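Two structures of uricase from Arthrobacter globiformis compared at one contact. The protein catalyses the oxidation of urate with oxygen and water to 5-hydroxyisourate and hydrogen peroxide, the first step of urate degradation to (S)-allantoin. Structure 1 is PDB 6OE8 (chain A, 1.99 Å), residues Asn42-Ala47 and Val89-Gln94; structure 2 is PDB 1VAY (chain B, 2.24 Å), residues Asn8-Ala13 and Val55-Gln60. Structure 2 is superposed on structure 1 by the backbone atoms of these residues (RMSD 0.14 Å); each is numbered along its deposited sequence.

Structure 1 (6OE8); sequences NQYGKA and VATDTQ. It carries 2 engineered substitutions outside these segments.
Lys46 NZ donates a hydrogen bond to Thr91 OG1 at 3.1 Å. Both residues belong to the inferred charge relay system. Strand 37-55, which pairs with a strand of a second subunit, here meets the start of helix 91-103 and the loop before it. The lysine chain bends twice (chi2 78°, chi3 79°) and passes across Thr91 at about a right angle. The tight part is round Gly45. Thr91 CG2 sits 3.3 Å from Gly45 O. Gln94 OE1 lies 3.5 Å from Gly45 CA and is hydrogen-bonded to Ser70 OG. Tyr44 OH gives a 2.6 Å hydrogen bond to Val89 O, and the tyrosine ring stands nearly upright to the Gln94 amide, planes 82° apart. The looser side is at partly exposed Asp92, where a water joins Lys46 NZ to Asp92 OD1. Asp92 is a urate-binding residue.

Structure 2 (1VAY); sequences NQYGKA and VATDTQ. With AZA (8-azaxanthine), chain C.
Lys12 NZ donates a hydrogen bond to Thr57 OG1 at 2.7 Å. Both probably belong to the charge relay system. The lysine chain bends twice (chi2 79°, chi3 73°) and passes across Thr57 at about a right angle. The tight part is round Gly11. Thr57 CG2 sits 3.1 Å from Gly11 O. Gln60 OE1 lies 3.4 Å from Gly11 CA and is hydrogen-bonded to Ser36 OG. Tyr10 OH gives a 2.8 Å hydrogen bond to Val55 O, and the tyrosine ring stands upright to the Gln60 amide, planes 90° apart. The looser side is at partly exposed Asp58, a likely urate-binding residue. Next to Thr57 lies 8-azaxanthine, whose N7 accepts a 2.7 Å hydrogen bond from Thr57 N. Its O6 is 3.6 Å from Tyr10 CE2. Arg170 and Gln213 of the second subunit also hydrogen-bond the inhibitor.

Comparison
Both structures hold the same strand-to-helix contact, and the compared CA atoms coincide within the error. Tyr44(A), Lys46(A), Val89(A), Thr91(A), Asp92(A) and Gln94(A) keep their place relative to their counterparts. The bonds from Tyr44(A) OH to Val89(A) O and from Lys46(A) NZ to Thr91(A) OG1 recur as Tyr10(B) OH to Val55(B) O and Lys12(B) NZ to Thr57(B) OG1. What changes is the bound group. 8-Azaxanthine is present in structure 2 alone, where it touches Tyr10(B), Ala56(B), Thr57(B) and Asp58(B). Its N7 takes a hydrogen bond from Thr57(B) N at 2.7 Å. In structure 1 a malonate ion occupies this place, wholly or in part, so the site is not empty there. It accepts hydrogen bonds from Thr91(A) N and Asp92(A) N. The backbone N-H of this threonine thus serves either group, and the side chains named above keep their place within the error. A water between Lys46(A) NZ and Asp92(A) OD1 is modelled in structure 1.

Structure 1 (6OE8)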
# COMPACT_ATOMS: atom_id res chain seq x y z
N ASN A 42 -17.96 -5.08 22.49
CA ASN A 42 -18.35 -4.43 21.25
C ASN A 42 -18.09 -2.93 21.33
O ASN A 42 -18.10 -2.33 22.40
CB ASN A 42 -19.83 -4.69 20.93
CG ASN A 42 -20.78 -4.05 21.93
OD1 ASN A 42 -21.24 -2.93 21.73
ND2 ASN A 42 -21.05 -4.75 23.02
N GLN A 43 -17.93 -2.31 20.15
CA GLN A 43 -17.69 -0.87 20.07
C GLN A 43 -17.99 -0.45 18.65
O GLN A 43 -17.88 -1.26 17.73
CB GLN A 43 -16.24 -0.52 20.45
CG GLN A 43 -15.18 -1.05 19.48
CD GLN A 43 -13.76 -0.96 20.03
OE1 GLN A 43 -13.54 -0.62 21.19
NE2 GLN A 43 -12.78 -1.18 19.15
N TYR A 44 -18.37 0.81 18.45
CA TYR A 44 -18.69 1.19 17.07
C TYR A 44 -18.53 2.69 16.88
O TYR A 44 -18.66 3.46 17.82
CB TYR A 44 -20.12 0.79 16.69
CG TYR A 44 -21.10 1.85 17.14
CD1 TYR A 44 -21.44 1.98 18.48
CD2 TYR A 44 -21.66 2.74 16.22
CE1 TYR A 44 -22.32 2.96 18.89
CE2 TYR A 44 -22.53 3.72 16.63
CZ TYR A 44 -22.86 3.82 17.96
OH TYR A 44 -23.73 4.80 18.38
N GLY A 45 -18.30 3.10 15.63
CA GLY A 45 -18.25 4.52 15.36
C GLY A 45 -17.76 4.81 13.97
O GLY A 45 -17.97 4.03 13.04
N LYS A 46 -17.09 5.96 13.83
CA LYS A 46 -16.60 6.41 12.54
C LYS A 46 -15.08 6.44 12.58
O LYS A 46 -14.49 7.07 13.46
CB LYS A 46 -17.13 7.80 12.18
CG LYS A 46 -16.71 8.23 10.77
CD LYS A 46 -17.58 7.54 9.72
CE LYS A 46 -18.93 8.23 9.63
NZ LYS A 46 -19.84 7.69 8.58
N ALA A 47 -14.45 5.76 11.63
CA ALA A 47 -13.00 5.67 11.56
C ALA A 47 -12.42 6.54 10.44
O ALA A 47 -13.05 6.75 9.40
CB ALA A 47 -12.57 4.22 11.34
N VAL A 89 -26.04 6.34 18.44
CA VAL A 89 -25.56 7.62 17.94
C VAL A 89 -24.88 7.38 16.60
O VAL A 89 -23.91 6.61 16.51
CB VAL A 89 -24.62 8.27 18.97
CG1 VAL A 89 -24.07 9.59 18.45
CG2 VAL A 89 -25.34 8.45 20.31
N ALA A 90 -25.38 8.02 15.55
CA ALA A 90 -24.95 7.68 14.20
C ALA A 90 -23.47 7.95 14.01
O ALA A 90 -22.93 8.95 14.50
CB ALA A 90 -25.76 8.48 13.18
N THR A 91 -22.80 7.08 13.24
CA THR A 91 -21.40 7.33 12.93
C THR A 91 -21.25 8.65 12.18
O THR A 91 -20.28 9.40 12.40
CB THR A 91 -20.80 6.17 12.12
OG1 THR A 91 -21.33 6.19 10.79
CG2 THR A 91 -21.17 4.83 12.78
N ASP A 92 -22.23 8.97 11.33
CA ASP A 92 -22.25 10.28 10.67
C ASP A 92 -22.30 11.42 11.70
O ASP A 92 -21.61 12.44 11.54
CB ASP A 92 -23.46 10.35 9.73
CG ASP A 92 -23.49 11.61 8.88
OD1 ASP A 92 -22.73 11.67 7.89
OD2 ASP A 92 -24.28 12.53 9.19
N THR A 93 -23.07 11.24 12.77
CA THR A 93 -23.11 12.25 13.82
C THR A 93 -21.77 12.38 14.53
O THR A 93 -21.34 13.49 14.87
CB THR A 93 -24.22 11.91 14.82
OG1 THR A 93 -25.48 11.88 14.15
CG2 THR A 93 -24.28 12.94 15.95
N GLN A 94 -21.08 11.25 14.75
CA GLN A 94 -19.76 11.30 15.38
C GLN A 94 -18.78 12.10 14.51
O GLN A 94 -18.04 12.96 15.01
CB GLN A 94 -19.28 9.86 15.64
CG GLN A 94 -20.20 9.08 16.61
CD GLN A 94 -19.70 7.69 16.99
OE1 GLN A 94 -18.50 7.48 17.19
NE2 GLN A 94 -20.61 6.72 17.03
O HOH W 1 -21.70 9.29 7.10

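Structure 2 (1VAY)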
# COMPACT_ATOMS: atom_id res chain seq x y z
N ASN B 8 -18.06 -5.07 22.41
CA ASN B 8 -18.42 -4.44 21.15
C ASN B 8 -18.19 -2.94 21.25
O ASN B 8 -18.19 -2.37 22.34
CB ASN B 8 -19.88 -4.74 20.80
CG ASN B 8 -20.87 -4.09 21.76
OD1 ASN B 8 -21.20 -2.91 21.63
ND2 ASN B 8 -21.34 -4.87 22.72
N GLN B 9 -17.98 -2.32 20.09
CA GLN B 9 -17.77 -0.88 20.00
C GLN B 9 -18.01 -0.47 18.56
O GLN B 9 -17.89 -1.30 17.65
CB GLN B 9 -16.34 -0.50 20.43
CG GLN B 9 -15.23 -1.14 19.61
CD GLN B 9 -13.85 -0.89 20.21
OE1 GLN B 9 -13.64 -1.10 21.40
NE2 GLN B 9 -12.91 -0.46 19.38
N TYR B 10 -18.35 0.79 18.34
CA TYR B 10 -18.63 1.26 17.00
C TYR B 10 -18.49 2.77 16.94
O TYR B 10 -18.60 3.45 17.97
CB TYR B 10 -20.05 0.90 16.59
CG TYR B 10 -21.07 1.89 17.11
CD1 TYR B 10 -21.32 2.00 18.48
CD2 TYR B 10 -21.71 2.77 16.25
CE1 TYR B 10 -22.19 2.98 18.97
CE2 TYR B 10 -22.58 3.74 16.72
CZ TYR B 10 -22.81 3.85 18.08
OH TYR B 10 -23.65 4.84 18.54
N GLY B 11 -18.27 3.28 15.72
CA GLY B 11 -18.13 4.70 15.49
C GLY B 11 -17.71 4.96 14.05
O GLY B 11 -17.96 4.14 13.15
N LYS B 12 -17.10 6.12 13.82
CA LYS B 12 -16.63 6.47 12.49
C LYS B 12 -15.11 6.48 12.53
O LYS B 12 -14.52 7.15 13.38
CB LYS B 12 -17.12 7.85 12.08
CG LYS B 12 -16.79 8.19 10.63
CD LYS B 12 -17.77 7.52 9.68
CE LYS B 12 -19.14 8.20 9.74
NZ LYS B 12 -20.18 7.52 8.92
N ALA B 13 -14.48 5.74 11.62
CA ALA B 13 -13.02 5.67 11.58
C ALA B 13 -12.40 6.52 10.47
O ALA B 13 -13.00 6.72 9.42
CB ALA B 13 -12.57 4.22 11.43
N VAL B 55 -25.96 6.36 18.38
CA VAL B 55 -25.60 7.71 17.99
C VAL B 55 -24.85 7.48 16.66
O VAL B 55 -23.76 6.93 16.65
CB VAL B 55 -24.64 8.37 19.01
CG1 VAL B 55 -24.26 9.77 18.54
CG2 VAL B 55 -25.31 8.44 20.37
N ALA B 56 -25.46 7.90 15.56
CA ALA B 56 -24.90 7.68 14.23
C ALA B 56 -23.40 7.92 14.04
O ALA B 56 -22.84 8.88 14.56
CB ALA B 56 -25.68 8.49 13.20
N THR B 57 -22.76 7.03 13.28
CA THR B 57 -21.34 7.20 13.01
C THR B 57 -21.22 8.53 12.26
O THR B 57 -20.23 9.26 12.41
CB THR B 57 -20.78 6.05 12.14
OG1 THR B 57 -21.40 6.05 10.85
CG2 THR B 57 -21.03 4.71 12.81
N ASP B 58 -22.26 8.84 11.48
CA ASP B 58 -22.28 10.09 10.73
C ASP B 58 -22.28 11.27 11.70
O ASP B 58 -21.58 12.26 11.47
CB ASP B 58 -23.53 10.16 9.84
CG ASP B 58 -23.48 11.32 8.86
OD1 ASP B 58 -22.68 11.26 7.89
OD2 ASP B 58 -24.23 12.30 9.05
N THR B 59 -23.06 11.16 12.78
CA THR B 59 -23.14 12.21 13.80
C THR B 59 -21.79 12.39 14.48
O THR B 59 -21.34 13.50 14.75
CB THR B 59 -24.20 11.88 14.89
OG1 THR B 59 -25.49 11.80 14.28
CG2 THR B 59 -24.22 12.96 15.98
N GLN B 60 -21.13 11.27 14.77
CA GLN B 60 -19.82 11.32 15.39
C GLN B 60 -18.88 12.08 14.45
O GLN B 60 -18.11 12.94 14.88
CB GLN B 60 -19.33 9.90 15.67
CG GLN B 60 -20.21 9.17 16.68
CD GLN B 60 -19.75 7.76 16.97
OE1 GLN B 60 -18.58 7.53 17.28
NE2 GLN B 60 -20.66 6.80 16.90
N1 AZA C . -25.05 1.70 11.94
C2 AZA C . -25.36 1.64 10.61
O2 AZA C . -25.67 0.59 10.08
N3 AZA C . -25.32 2.77 9.86
C4 AZA C . -24.99 3.92 10.43
C5 AZA C . -24.67 4.01 11.76
C6 AZA C . -24.68 2.83 12.62
O6 AZA C . -24.41 2.78 13.83
N7 AZA C . -24.38 5.28 12.03
N8 AZA C . -24.54 5.90 10.84
N9 AZA C . -24.91 5.10 9.84